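Local coordinates for protein glucose-6-phosphate isomerase (Plasmodium falciparum, PDB 3QKI) that probably interconverts alpha-D-glucose 6-phosphate and beta-D-fructose 6-phosphate, the second step of glycolysis, and forms an assembly of two chains, at residues 172-177 with 255-260; 375-380 with 439-444; 417-422 with 535-540. All coordinates share one frame; numbering follows the deposited sequence.

Overall arrangement
Interaction 1 lies at the end of strand 168-172 of the parallel sheet, where the following loop meets helix 255-268. It includes Gly176 and Ser177 of the fructose 6-phosphate site. Interactions 2 and 3 share the mixed sheet, where strands 375-380 and 418-420 are neighbours. Their centres are about 10 Å apart, and a salt bridge joins Arg536 NH2 to Glu444 OE2 (2.8 Å). The centre of interaction 1 is about 30 Å from that of interaction 2 and about 24 Å from that of interaction 3. Between side chains, sugar-binding Glu398 is about 8 Å from Ile537 (interaction 3) and His429 about 11 Å from Leu379 (interaction 2). All three touch the second subunit.

Interaction 1 (172-177 with 255-260); sequences IGIGGS and AETMLN
Thr257 lies between Ile172 and Ile174 and meets both. Its methyl CG2 lies 3.7 Å from Ile172 O and also approaches Gly173 CA. Its hydroxyl OG1 turns to the other isoleucine and sits 3.5 Å from Ile174 CG2. The torsion explains this split. With chi1 at -52°, OG1 lies beside the backbone N and CG2 beside the carbonyl carbon. The hydroxyl makes no direct hydrogen bond across the contact. Instead one water joins the two sides: it accepts from Ile174 N at 3.0 Å and lies 2.7 Å from Thr257 OG1.

Ile172 reaches the helix with its CG2 branch. This methyl touches Thr257 O (3.5 Å) and Asn260 CB (3.6 Å). The side chains of Ile172 and Asn260 meet at a slant. The amide of Asn260 is held elsewhere, by a bond from ND2 to Asn225 O. Ile174 crosses Glu256 at about a right angle. Its CG2 lies 3.8 Å from Glu256 CB, and its CD1 lies 3.7 Å from Glu256 OE2. Ile174 and Glu256 also pack against His429 of the second subunit.

Ser177 N bonds to Ile174 O and closes a tight turn in the glycine-rich loop. Gly176 and Ser177 belong to the beta-D-fructose 6-phosphate site, whose ligand is not bound to this chain. The contact packs the loop after a parallel strand onto the first turn of helix 255-268, an alpha/beta layout characteristic of the sugar isomerase (SIS) domain of phosphoglucose isomerases.

Interaction 2 (375-380 with 439-444); sequences NVAILP and QVIPVE
Ala377 is the small residue into whose space larger neighbours fit. Its CB is met by Val443 CG1 at 3.8 Å and by Ile441 CG2 at 3.9 Å. Further along, Leu379 extends the same apolar patch, and its CD1 lies 3.7 Å from Val443 CG1. Val443 CG1 thus touches both Ala377 and Leu379, with chi1 at -57° setting this methyl beside its own backbone N.

The opposite face of the sheet carries Val376, Ile378 and Glu444. The glutamate chain is extended beyond CG. Its carboxylate has one isoleucine methyl and one valine methyl for neighbours: Ile378 CD1 is 3.4 Å from OE1, and Val376 CG1 is 3.5 Å from OE2. Ile378 runs alongside Glu444 and points the same way.

The backbones join as parallel strands. Ala377 N donates to Pro442 O, Glu444 N donates to Ala377 O at 2.9 Å, and Leu379 N donates to Glu444 O. Before the first backbone bond, toward Asn375, the proline ring takes over, and Pro442 CD packs 3.3 Å from Asn375 O. There a water donates to Val440 O and accepts a weak bond from Asn375 N.

The contact is buried, yet it holds a carboxylate among methyl groups. Glu444 is satisfied by Tyr533 OH at OE1 and by a salt bridge to Arg536 NH2 at OE2. These partners would probably favour its charged form.

Interaction 3 (417-422 with 535-540); sequences QVYFGE and SRIVAE
Tyr419 and Arg536 are brought together by their torsions. Tyr419 has chi1 at -84°, with CG beside the backbone N, and the ring projects from the strand toward the helix. Arg536 starts with CG anti to the backbone N, then bends at chi2 (-99°). The bend carries its guanidinium under the tyrosine hydroxyl, and the two side chains meet from opposite directions.

Tyr419 OH sits over one face of the guanidinium, 3.0 Å from Arg536 NH2. The approach angle is poor, so this close pair is not a hydrogen bond. The ring and guanidinium planes are 67° apart. The edge of the guanidinium serves Glu540 instead: Arg536 NE donates to Glu540 OE1 at 3.1 Å, in plane, as part of a salt bridge between residues one helical turn apart. Arg536 NH2 makes a second salt bridge, to Glu444. Ile537 CD1 also approaches the tyrosine oxygen.

Water carries the polar link between strand and helix. One molecule accepts from Tyr419 OH at 2.6 Å and lies in the plane of its ring. It donates to Gln417 OE1 (2.7 Å) and to Glu540 OE1 (2.8 Å). A second water lies 2.8 Å from Gln417 OE1 and 2.6 Å from Glu540 OE2. Ser364 OG adds hydrogen bonds with Gln417 NE2, Glu540 OE2 and Arg536 NH2.

All five touching residues are buried. Strand 418-420 and helix 535-540 run nearly antiparallel, their axes 14.8 Å apart, so long side chains and waters span the gap. This is a buried, water-bridged polar link between helix 523-543 and strand 418-420, the outermost strand within this chain of the mixed sheet of the phosphoglucose isomerase fold.

Interaction 1 (172-177 with 255-260)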
ATOM      1  N   ILE A 172      -3.834  19.238  -6.918  1.00 14.15           N
ATOM      2  CA  ILE A 172      -2.439  19.052  -7.312  1.00 13.26           C
ATOM      3  C   ILE A 172      -1.589  19.341  -6.090  1.00 17.53           C
ATOM      4  O   ILE A 172      -1.621  20.463  -5.560  1.00 14.50           O
ATOM      5  CB  ILE A 172      -2.039  19.918  -8.521  1.00 15.21           C
ATOM      6  CG1 ILE A 172      -3.076  19.832  -9.681  1.00 15.61           C
ATOM      7  CG2 ILE A 172      -0.617  19.561  -8.993  1.00 13.87           C
ATOM      8  CD1 ILE A 172      -2.768  20.741 -10.875  1.00 14.76           C
ATOM      9  N   GLY A 173      -0.871  18.324  -5.633  1.00 13.72           N
ATOM     10  CA  GLY A 173      -0.004  18.425  -4.464  1.00 14.19           C
ATOM     11  C   GLY A 173       0.729  17.132  -4.188  1.00 19.41           C
ATOM     12  O   GLY A 173       0.295  16.064  -4.637  1.00 18.28           O
ATOM     13  N   ILE A 174       1.865  17.222  -3.477  1.00 16.76           N
ATOM     14  CA  ILE A 174       2.668  16.048  -3.134  1.00 15.46           C
ATOM     15  C   ILE A 174       2.642  15.803  -1.621  1.00 17.02           C
ATOM     16  O   ILE A 174       2.355  16.727  -0.848  1.00 12.46           O
ATOM     17  CB  ILE A 174       4.112  16.167  -3.690  1.00 18.05           C
ATOM     18  CG1 ILE A 174       4.912  17.291  -2.976  1.00 18.12           C
ATOM     19  CG2 ILE A 174       4.127  16.321  -5.233  1.00 17.60           C
ATOM     20  CD1 ILE A 174       6.380  17.276  -3.259  1.00 17.68           C
ATOM     21  N   GLY A 175       2.966  14.568  -1.225  1.00 13.48           N
ATOM     22  CA  GLY A 175       3.062  14.146   0.175  1.00 14.06           C
ATOM     23  C   GLY A 175       1.904  14.585   1.049  1.00 18.31           C
ATOM     24  O   GLY A 175       0.749  14.253   0.761  1.00 15.65           O
ATOM     25  N   GLY A 176       2.214  15.390   2.066  1.00 14.97           N
ATOM     26  CA  GLY A 176       1.226  15.893   3.026  1.00 15.70           C
ATOM     27  C   GLY A 176       0.131  16.760   2.434  1.00 19.42           C
ATOM     28  O   GLY A 176      -0.934  16.903   3.035  1.00 17.61           O
ATOM     29  N   SER A 177       0.387  17.330   1.240  1.00 14.86           N
ATOM     30  CA  SER A 177      -0.586  18.157   0.539  1.00 14.93           C
ATOM     31  C   SER A 177      -1.772  17.390  -0.050  1.00 19.58           C
ATOM     32  O   SER A 177      -2.740  18.023  -0.463  1.00 19.54           O
ATOM     33  CB  SER A 177       0.097  19.045  -0.491  1.00 16.89           C
ATOM     34  OG  SER A 177       0.871  19.997   0.213  1.00 18.61           O
ATOM     35  N   ALA A 255       8.891  21.624  -6.947  1.00 17.70           N
ATOM     36  CA  ALA A 255       9.199  21.150  -8.301  1.00 17.49           C
ATOM     37  C   ALA A 255       8.114  20.301  -8.986  1.00 21.37           C
ATOM     38  O   ALA A 255       7.665  20.669 -10.067  1.00 22.95           O
ATOM     39  CB  ALA A 255      10.559  20.460  -8.337  1.00 17.81           C
ATOM     40  N   GLU A 256       7.674  19.218  -8.347  1.00 17.13           N
ATOM     41  CA  GLU A 256       6.680  18.271  -8.875  1.00 15.29           C
ATOM     42  C   GLU A 256       5.297  18.893  -8.986  1.00 14.91           C
ATOM     43  O   GLU A 256       4.679  18.825 -10.045  1.00 14.15           O
ATOM     44  CB  GLU A 256       6.611  16.986  -8.000  1.00 16.83           C
ATOM     45  CG  GLU A 256       7.917  16.211  -7.925  1.00 28.31           C
ATOM     46  CD  GLU A 256       8.909  16.671  -6.879  1.00 32.95           C
ATOM     47  OE1 GLU A 256       9.959  16.004  -6.730  1.00 30.18           O
ATOM     48  OE2 GLU A 256       8.639  17.699  -6.214  1.00 20.45           O
ATOM     49  N   THR A 257       4.812  19.484  -7.901  1.00 10.79           N
ATOM     50  CA  THR A 257       3.513  20.135  -7.861  1.00 11.64           C
ATOM     51  C   THR A 257       3.402  21.219  -8.941  1.00 15.81           C
ATOM     52  O   THR A 257       2.391  21.276  -9.645  1.00 14.80           O
ATOM     53  CB  THR A 257       3.284  20.761  -6.482  1.00 16.35           C
ATOM     54  OG1 THR A 257       3.516  19.760  -5.494  1.00 15.38           O
ATOM     55  CG2 THR A 257       1.882  21.385  -6.353  1.00  9.06           C
ATOM     56  N   MET A 258       4.428  22.084  -9.043  1.00 12.22           N
ATOM     57  CA  MET A 258       4.419  23.184  -9.988  1.00 12.21           C
ATOM     58  C   MET A 258       4.553  22.756 -11.435  1.00 15.13           C
ATOM     59  O   MET A 258       3.872  23.339 -12.278  1.00 14.50           O
ATOM     60  CB  MET A 258       5.362  24.327  -9.587  1.00 14.33           C
ATOM     61  CG  MET A 258       5.035  24.935  -8.207  1.00 17.62           C
ATOM     62  SD  MET A 258       3.280  25.153  -7.831  1.00 21.73           S
ATOM     63  CE  MET A 258       2.815  26.314  -9.124  1.00 19.10           C
ATOM     64  N   LEU A 259       5.329  21.691 -11.718  1.00 11.84           N
ATOM     65  CA  LEU A 259       5.376  21.168 -13.091  1.00 12.11           C
ATOM     66  C   LEU A 259       3.982  20.591 -13.448  1.00 15.56           C
ATOM     67  O   LEU A 259       3.501  20.791 -14.570  1.00 12.59           O
ATOM     68  CB  LEU A 259       6.485  20.106 -13.261  1.00 12.50           C
ATOM     69  CG  LEU A 259       6.579  19.381 -14.619  1.00 15.74           C
ATOM     70  CD1 LEU A 259       6.696  20.405 -15.815  1.00 13.93           C
ATOM     71  CD2 LEU A 259       7.742  18.391 -14.621  1.00 13.72           C
ATOM     72  N   ASN A 260       3.328  19.917 -12.479  1.00 13.59           N
ATOM     73  CA  ASN A 260       1.980  19.390 -12.690  1.00 13.18           C
ATOM     74  C   ASN A 260       0.978  20.505 -12.858  1.00 15.81           C
ATOM     75  O   ASN A 260       0.106  20.391 -13.716  1.00 14.91           O
ATOM     76  CB  ASN A 260       1.566  18.411 -11.593  1.00 14.34           C
ATOM     77  CG  ASN A 260       2.058  17.005 -11.855  1.00 19.36           C
ATOM     78  OD1 ASN A 260       2.256  16.595 -12.998  1.00 18.26           O
ATOM     79  ND2 ASN A 260       2.274  16.249 -10.791  1.00 15.97           N
TER
HETATM   80  O   HOH W   1       2.625  20.054  -2.992  1.00 17.73           O

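Interaction 2 (375-380 with 439-444)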
ATOM      1  N   ASN A 375       7.924  -3.383  12.822  1.00 12.53           N
ATOM      2  CA  ASN A 375       6.862  -3.167  11.840  1.00 13.83           C
ATOM      3  C   ASN A 375       5.537  -2.950  12.527  1.00 17.25           C
ATOM      4  O   ASN A 375       5.362  -3.394  13.657  1.00 17.19           O
ATOM      5  CB  ASN A 375       6.732  -4.374  10.897  1.00 13.32           C
ATOM      6  CG  ASN A 375       7.887  -4.572   9.994  1.00 27.08           C
ATOM      7  OD1 ASN A 375       8.003  -3.955   8.951  1.00 21.76           O
ATOM      8  ND2 ASN A 375       8.782  -5.428  10.395  1.00 26.88           N
ATOM      9  N   VAL A 376       4.598  -2.271  11.839  1.00 13.46           N
ATOM     10  CA  VAL A 376       3.221  -2.076  12.296  1.00 12.72           C
ATOM     11  C   VAL A 376       2.357  -2.298  11.060  1.00 15.76           C
ATOM     12  O   VAL A 376       2.583  -1.639  10.036  1.00 14.29           O
ATOM     13  CB  VAL A 376       2.913  -0.671  12.913  1.00 16.88           C
ATOM     14  CG1 VAL A 376       1.414  -0.518  13.211  1.00 16.89           C
ATOM     15  CG2 VAL A 376       3.747  -0.387  14.156  1.00 16.38           C
ATOM     16  N   ALA A 377       1.356  -3.185  11.159  1.00 11.03           N
ATOM     17  CA  ALA A 377       0.372  -3.402  10.086  1.00  9.67           C
ATOM     18  C   ALA A 377      -0.914  -2.646  10.455  1.00 14.17           C
ATOM     19  O   ALA A 377      -1.487  -2.889  11.526  1.00 14.15           O
ATOM     20  CB  ALA A 377       0.092  -4.891   9.893  1.00  8.88           C
ATOM     21  N   ILE A 378      -1.340  -1.712   9.584  1.00 11.13           N
ATOM     22  CA  ILE A 378      -2.556  -0.903   9.765  1.00 10.29           C
ATOM     23  C   ILE A 378      -3.601  -1.575   8.946  1.00 14.49           C
ATOM     24  O   ILE A 378      -3.520  -1.581   7.710  1.00 14.59           O
ATOM     25  CB  ILE A 378      -2.372   0.572   9.355  1.00 12.50           C
ATOM     26  CG1 ILE A 378      -1.273   1.269  10.193  1.00 11.57           C
ATOM     27  CG2 ILE A 378      -3.721   1.332   9.434  1.00 14.31           C
ATOM     28  CD1 ILE A 378      -1.524   1.419  11.805  1.00 12.37           C
ATOM     29  N   LEU A 379      -4.535  -2.232   9.627  1.00 11.77           N
ATOM     30  CA  LEU A 379      -5.534  -3.085   8.976  1.00 11.73           C
ATOM     31  C   LEU A 379      -6.989  -2.716   9.288  1.00 15.21           C
ATOM     32  O   LEU A 379      -7.611  -3.323  10.163  1.00 13.95           O
ATOM     33  CB  LEU A 379      -5.236  -4.558   9.299  1.00 11.29           C
ATOM     34  CG  LEU A 379      -3.783  -5.016   9.157  1.00 14.93           C
ATOM     35  CD1 LEU A 379      -3.597  -6.365   9.816  1.00 14.10           C
ATOM     36  CD2 LEU A 379      -3.337  -5.026   7.668  1.00 13.73           C
ATOM     37  N   PRO A 380      -7.537  -1.705   8.591  1.00 15.58           N
ATOM     38  CA  PRO A 380      -8.946  -1.349   8.824  1.00 14.94           C
ATOM     39  C   PRO A 380      -9.872  -2.365   8.131  1.00 18.57           C
ATOM     40  O   PRO A 380      -9.697  -2.640   6.944  1.00 18.87           O
ATOM     41  CB  PRO A 380      -9.065   0.044   8.213  1.00 15.67           C
ATOM     42  CG  PRO A 380      -8.003   0.099   7.148  1.00 19.03           C
ATOM     43  CD  PRO A 380      -6.929  -0.871   7.524  1.00 15.96           C
ATOM     44  N   GLN A 439       7.692 -13.840  10.357  1.00 12.81           N
ATOM     45  CA  GLN A 439       8.112 -12.875  11.358  1.00 13.59           C
ATOM     46  C   GLN A 439       6.904 -12.189  12.048  1.00 17.18           C
ATOM     47  O   GLN A 439       5.843 -12.013  11.412  1.00 15.32           O
ATOM     48  CB  GLN A 439       9.129 -11.901  10.760  1.00 15.41           C
ATOM     49  CG  GLN A 439       8.575 -10.896   9.787  1.00 30.25           C
ATOM     50  CD  GLN A 439       9.660  -9.958   9.347  1.00 42.19           C
ATOM     51  OE1 GLN A 439      10.120 -10.016   8.211  1.00 33.15           O
ATOM     52  NE2 GLN A 439      10.139  -9.119  10.251  1.00 27.56           N
ATOM     53  N   VAL A 440       7.032 -11.929  13.372  1.00 13.61           N
ATOM     54  CA  VAL A 440       5.977 -11.322  14.197  1.00 14.23           C
ATOM     55  C   VAL A 440       5.794  -9.851  13.816  1.00 18.03           C
ATOM     56  O   VAL A 440       6.763  -9.086  13.795  1.00 16.30           O
ATOM     57  CB  VAL A 440       6.207 -11.506  15.724  1.00 18.05           C
ATOM     58  CG1 VAL A 440       5.149 -10.765  16.546  1.00 18.32           C
ATOM     59  CG2 VAL A 440       6.215 -12.977  16.105  1.00 17.49           C
ATOM     60  N   ILE A 441       4.539  -9.475  13.502  1.00 14.75           N
ATOM     61  CA  ILE A 441       4.160  -8.120  13.089  1.00 14.78           C
ATOM     62  C   ILE A 441       2.961  -7.624  13.917  1.00 16.40           C
ATOM     63  O   ILE A 441       1.835  -8.057  13.655  1.00 14.12           O
ATOM     64  CB  ILE A 441       3.890  -8.023  11.552  1.00 18.25           C
ATOM     65  CG1 ILE A 441       5.201  -8.304  10.763  1.00 19.70           C
ATOM     66  CG2 ILE A 441       3.333  -6.624  11.176  1.00 16.89           C
ATOM     67  CD1 ILE A 441       5.019  -9.054   9.781  1.00 31.69           C
ATOM     68  N   PRO A 442       3.177  -6.691  14.886  1.00 12.24           N
ATOM     69  CA  PRO A 442       2.041  -6.151  15.662  1.00 12.00           C
ATOM     70  C   PRO A 442       1.022  -5.511  14.720  1.00 15.95           C
ATOM     71  O   PRO A 442       1.400  -4.801  13.792  1.00 17.64           O
ATOM     72  CB  PRO A 442       2.705  -5.093  16.556  1.00 12.63           C
ATOM     73  CG  PRO A 442       4.115  -5.592  16.700  1.00 16.12           C
ATOM     74  CD  PRO A 442       4.453  -6.106  15.339  1.00 12.98           C
ATOM     75  N   VAL A 443      -0.251  -5.797  14.925  1.00 12.29           N
ATOM     76  CA  VAL A 443      -1.308  -5.289  14.057  1.00 10.63           C
ATOM     77  C   VAL A 443      -2.216  -4.309  14.808  1.00 14.99           C
ATOM     78  O   VAL A 443      -2.395  -4.415  16.027  1.00 13.27           O
ATOM     79  CB  VAL A 443      -2.126  -6.412  13.342  1.00 11.71           C
ATOM     80  CG1 VAL A 443      -1.246  -7.336  12.513  1.00 10.83           C
ATOM     81  CG2 VAL A 443      -2.989  -7.228  14.306  1.00 10.80           C
ATOM     82  N   GLU A 444      -2.802  -3.375  14.055  1.00 12.31           N
ATOM     83  CA  GLU A 444      -3.775  -2.426  14.578  1.00 12.90           C
ATOM     84  C   GLU A 444      -5.004  -2.602  13.677  1.00 17.64           C
ATOM     85  O   GLU A 444      -4.945  -2.305  12.482  1.00 18.71           O
ATOM     86  CB  GLU A 444      -3.213  -0.994  14.570  1.00 13.29           C
ATOM     87  CG  GLU A 444      -2.097  -0.821  15.585  1.00 21.38           C
ATOM     88  CD  GLU A 444      -1.340   0.497  15.621  1.00 33.13           C
ATOM     89  OE1 GLU A 444      -1.897   1.528  15.184  1.00 18.42           O
ATOM     90  OE2 GLU A 444      -0.201   0.504  16.144  1.00 18.02           O
TER
HETATM   91  O   HOH W   2       7.537  -6.443  13.508  1.00 14.28           O

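Interaction 3 (417-422 with 535-540)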
ATOM      1  N   GLN A 417       8.755   2.397  13.307  1.00 11.29           N
ATOM      2  CA  GLN A 417       8.574   1.117  12.632  1.00 10.21           C
ATOM      3  C   GLN A 417       8.248   1.353  11.149  1.00 13.56           C
ATOM      4  O   GLN A 417       7.878   2.468  10.756  1.00 12.63           O
ATOM      5  CB  GLN A 417       7.384   0.352  13.251  1.00 11.78           C
ATOM      6  CG  GLN A 417       7.586  -0.098  14.692  1.00 16.17           C
ATOM      7  CD  GLN A 417       6.870   0.823  15.643  1.00 19.52           C
ATOM      8  OE1 GLN A 417       6.967   2.042  15.541  1.00 16.57           O
ATOM      9  NE2 GLN A 417       6.118   0.248  16.587  1.00 10.18           N
ATOM     10  N   VAL A 418       8.342   0.296  10.338  1.00 12.44           N
ATOM     11  CA  VAL A 418       7.885   0.337   8.949  1.00 12.02           C
ATOM     12  C   VAL A 418       6.364   0.104   9.055  1.00 16.36           C
ATOM     13  O   VAL A 418       5.934  -0.874   9.657  1.00 12.98           O
ATOM     14  CB  VAL A 418       8.540  -0.742   8.069  1.00 15.33           C
ATOM     15  CG1 VAL A 418       7.780  -0.898   6.766  1.00 14.97           C
ATOM     16  CG2 VAL A 418      10.001  -0.411   7.797  1.00 14.33           C
ATOM     17  N   TYR A 419       5.567   1.025   8.516  1.00 14.58           N
ATOM     18  CA  TYR A 419       4.111   0.908   8.513  1.00 12.75           C
ATOM     19  C   TYR A 419       3.662   0.447   7.144  1.00 16.91           C
ATOM     20  O   TYR A 419       4.187   0.909   6.124  1.00 14.91           O
ATOM     21  CB  TYR A 419       3.466   2.265   8.811  1.00 12.27           C
ATOM     22  CG  TYR A 419       3.362   2.595  10.271  1.00 11.28           C
ATOM     23  CD1 TYR A 419       2.131   2.600  10.915  1.00 13.00           C
ATOM     24  CD2 TYR A 419       4.494   2.936  11.012  1.00 10.54           C
ATOM     25  CE1 TYR A 419       2.023   2.950  12.262  1.00 17.27           C
ATOM     26  CE2 TYR A 419       4.404   3.224  12.376  1.00 10.46           C
ATOM     27  CZ  TYR A 419       3.164   3.258  12.989  1.00 18.18           C
ATOM     28  OH  TYR A 419       3.068   3.599  14.318  1.00 18.56           O
ATOM     29  N   PHE A 420       2.682  -0.462   7.119  1.00 13.04           N
ATOM     30  CA  PHE A 420       2.121  -0.964   5.872  1.00 12.03           C
ATOM     31  C   PHE A 420       0.723  -1.508   6.164  1.00 17.91           C
ATOM     32  O   PHE A 420       0.286  -1.544   7.322  1.00 17.65           O
ATOM     33  CB  PHE A 420       3.039  -2.047   5.243  1.00 11.34           C
ATOM     34  CG  PHE A 420       2.958  -3.397   5.920  1.00 12.20           C
ATOM     35  CD1 PHE A 420       2.237  -4.447   5.343  1.00 14.09           C
ATOM     36  CD2 PHE A 420       3.562  -3.613   7.160  1.00 13.40           C
ATOM     37  CE1 PHE A 420       2.149  -5.690   5.978  1.00 14.05           C
ATOM     38  CE2 PHE A 420       3.469  -4.851   7.801  1.00 14.07           C
ATOM     39  CZ  PHE A 420       2.774  -5.884   7.201  1.00 12.82           C
ATOM     40  N   GLY A 421       0.038  -1.932   5.123  1.00 15.47           N
ATOM     41  CA  GLY A 421      -1.275  -2.517   5.289  1.00 16.23           C
ATOM     42  C   GLY A 421      -2.196  -2.348   4.114  1.00 20.28           C
ATOM     43  O   GLY A 421      -1.947  -1.549   3.208  1.00 19.50           O
ATOM     44  N   GLU A 422      -3.275  -3.119   4.158  1.00 16.41           N
ATOM     45  CA  GLU A 422      -4.383  -3.124   3.216  1.00 15.12           C
ATOM     46  C   GLU A 422      -5.634  -3.357   4.040  1.00 17.63           C
ATOM     47  O   GLU A 422      -5.551  -4.019   5.079  1.00 16.49           O
ATOM     48  CB  GLU A 422      -4.235  -4.268   2.189  1.00 15.49           C
ATOM     49  CG  GLU A 422      -3.230  -3.978   1.070  1.00 24.41           C
ATOM     50  CD  GLU A 422      -3.419  -2.713   0.243  1.00 44.39           C
ATOM     51  OE1 GLU A 422      -4.573  -2.266   0.040  1.00 38.70           O
ATOM     52  OE2 GLU A 422      -2.394  -2.198  -0.254  1.00 41.65           O
ATOM     53  N   SER A 535      -2.062  12.389  17.412  1.00 12.62           N
ATOM     54  CA  SER A 535      -1.714  12.437  18.839  1.00 12.07           C
ATOM     55  C   SER A 535      -0.739  11.310  19.197  1.00 15.94           C
ATOM     56  O   SER A 535       0.260  11.572  19.858  1.00 16.39           O
ATOM     57  CB  SER A 535      -2.963  12.355  19.704  1.00 13.86           C
ATOM     58  OG  SER A 535      -3.872  13.396  19.404  1.00 17.59           O
ATOM     59  N   ARG A 536      -1.005  10.069  18.731  1.00 11.93           N
ATOM     60  CA  ARG A 536      -0.142   8.917  18.983  1.00 11.95           C
ATOM     61  C   ARG A 536       1.270   9.172  18.494  1.00 15.85           C
ATOM     62  O   ARG A 536       2.210   8.887  19.228  1.00 14.95           O
ATOM     63  CB  ARG A 536      -0.741   7.634  18.338  1.00 13.98           C
ATOM     64  CG  ARG A 536       0.098   6.362  18.491  1.00 21.64           C
ATOM     65  CD  ARG A 536       0.904   6.116  17.228  1.00 28.14           C
ATOM     66  NE  ARG A 536       1.550   4.798  17.180  1.00 28.66           N
ATOM     67  CZ  ARG A 536       0.957   3.689  16.744  1.00 30.86           C
ATOM     68  NH1 ARG A 536      -0.313   3.710  16.364  1.00 18.79           N
ATOM     69  NH2 ARG A 536       1.628   2.549  16.699  1.00 17.86           N
ATOM     70  N   ILE A 537       1.424   9.718  17.258  1.00 13.49           N
ATOM     71  CA  ILE A 537       2.740  10.020  16.681  1.00 13.41           C
ATOM     72  C   ILE A 537       3.498  11.098  17.460  1.00 14.91           C
ATOM     73  O   ILE A 537       4.694  10.935  17.728  1.00 16.01           O
ATOM     74  CB  ILE A 537       2.655  10.242  15.151  1.00 16.73           C
ATOM     75  CG1 ILE A 537       2.436   8.877  14.429  1.00 19.04           C
ATOM     76  CG2 ILE A 537       3.850  10.983  14.584  1.00 17.25           C
ATOM     77  CD1 ILE A 537       3.424   7.658  14.870  1.00 31.17           C
ATOM     78  N   VAL A 538       2.794  12.156  17.876  1.00 10.29           N
ATOM     79  CA  VAL A 538       3.373  13.226  18.678  1.00 10.59           C
ATOM     80  C   VAL A 538       3.863  12.642  20.038  1.00 13.27           C
ATOM     81  O   VAL A 538       5.000  12.896  20.425  1.00 13.16           O
ATOM     82  CB  VAL A 538       2.387  14.413  18.848  1.00 13.41           C
ATOM     83  CG1 VAL A 538       2.807  15.337  19.987  1.00 12.16           C
ATOM     84  CG2 VAL A 538       2.233  15.185  17.542  1.00 13.55           C
ATOM     85  N   ALA A 539       3.037  11.815  20.704  1.00 11.82           N
ATOM     86  CA  ALA A 539       3.393  11.189  21.984  1.00 11.91           C
ATOM     87  C   ALA A 539       4.589  10.271  21.796  1.00 15.26           C
ATOM     88  O   ALA A 539       5.508  10.300  22.612  1.00 16.03           O
ATOM     89  CB  ALA A 539       2.216  10.401  22.548  1.00 12.63           C
ATOM     90  N   GLU A 540       4.605   9.493  20.701  1.00 10.57           N
ATOM     91  CA  GLU A 540       5.666   8.555  20.441  1.00  9.73           C
ATOM     92  C   GLU A 540       7.030   9.209  20.170  1.00 14.78           C
ATOM     93  O   GLU A 540       8.056   8.671  20.602  1.00 13.60           O
ATOM     94  CB  GLU A 540       5.262   7.535  19.366  1.00 11.20           C
ATOM     95  CG  GLU A 540       6.037   6.242  19.494  1.00 24.94           C
ATOM     96  CD  GLU A 540       5.524   5.080  18.676  1.00 43.68           C
ATOM     97  OE1 GLU A 540       4.459   5.210  18.027  1.00 28.93           O
ATOM     98  OE2 GLU A 540       6.186   4.018  18.705  1.00 34.51           O
TER
HETATM   99  O   HOH W   3       5.268   4.110  15.635  1.00 15.36           O
HETATM  100  O   HOH W   4       8.356   3.473  17.481  1.00 30.00           O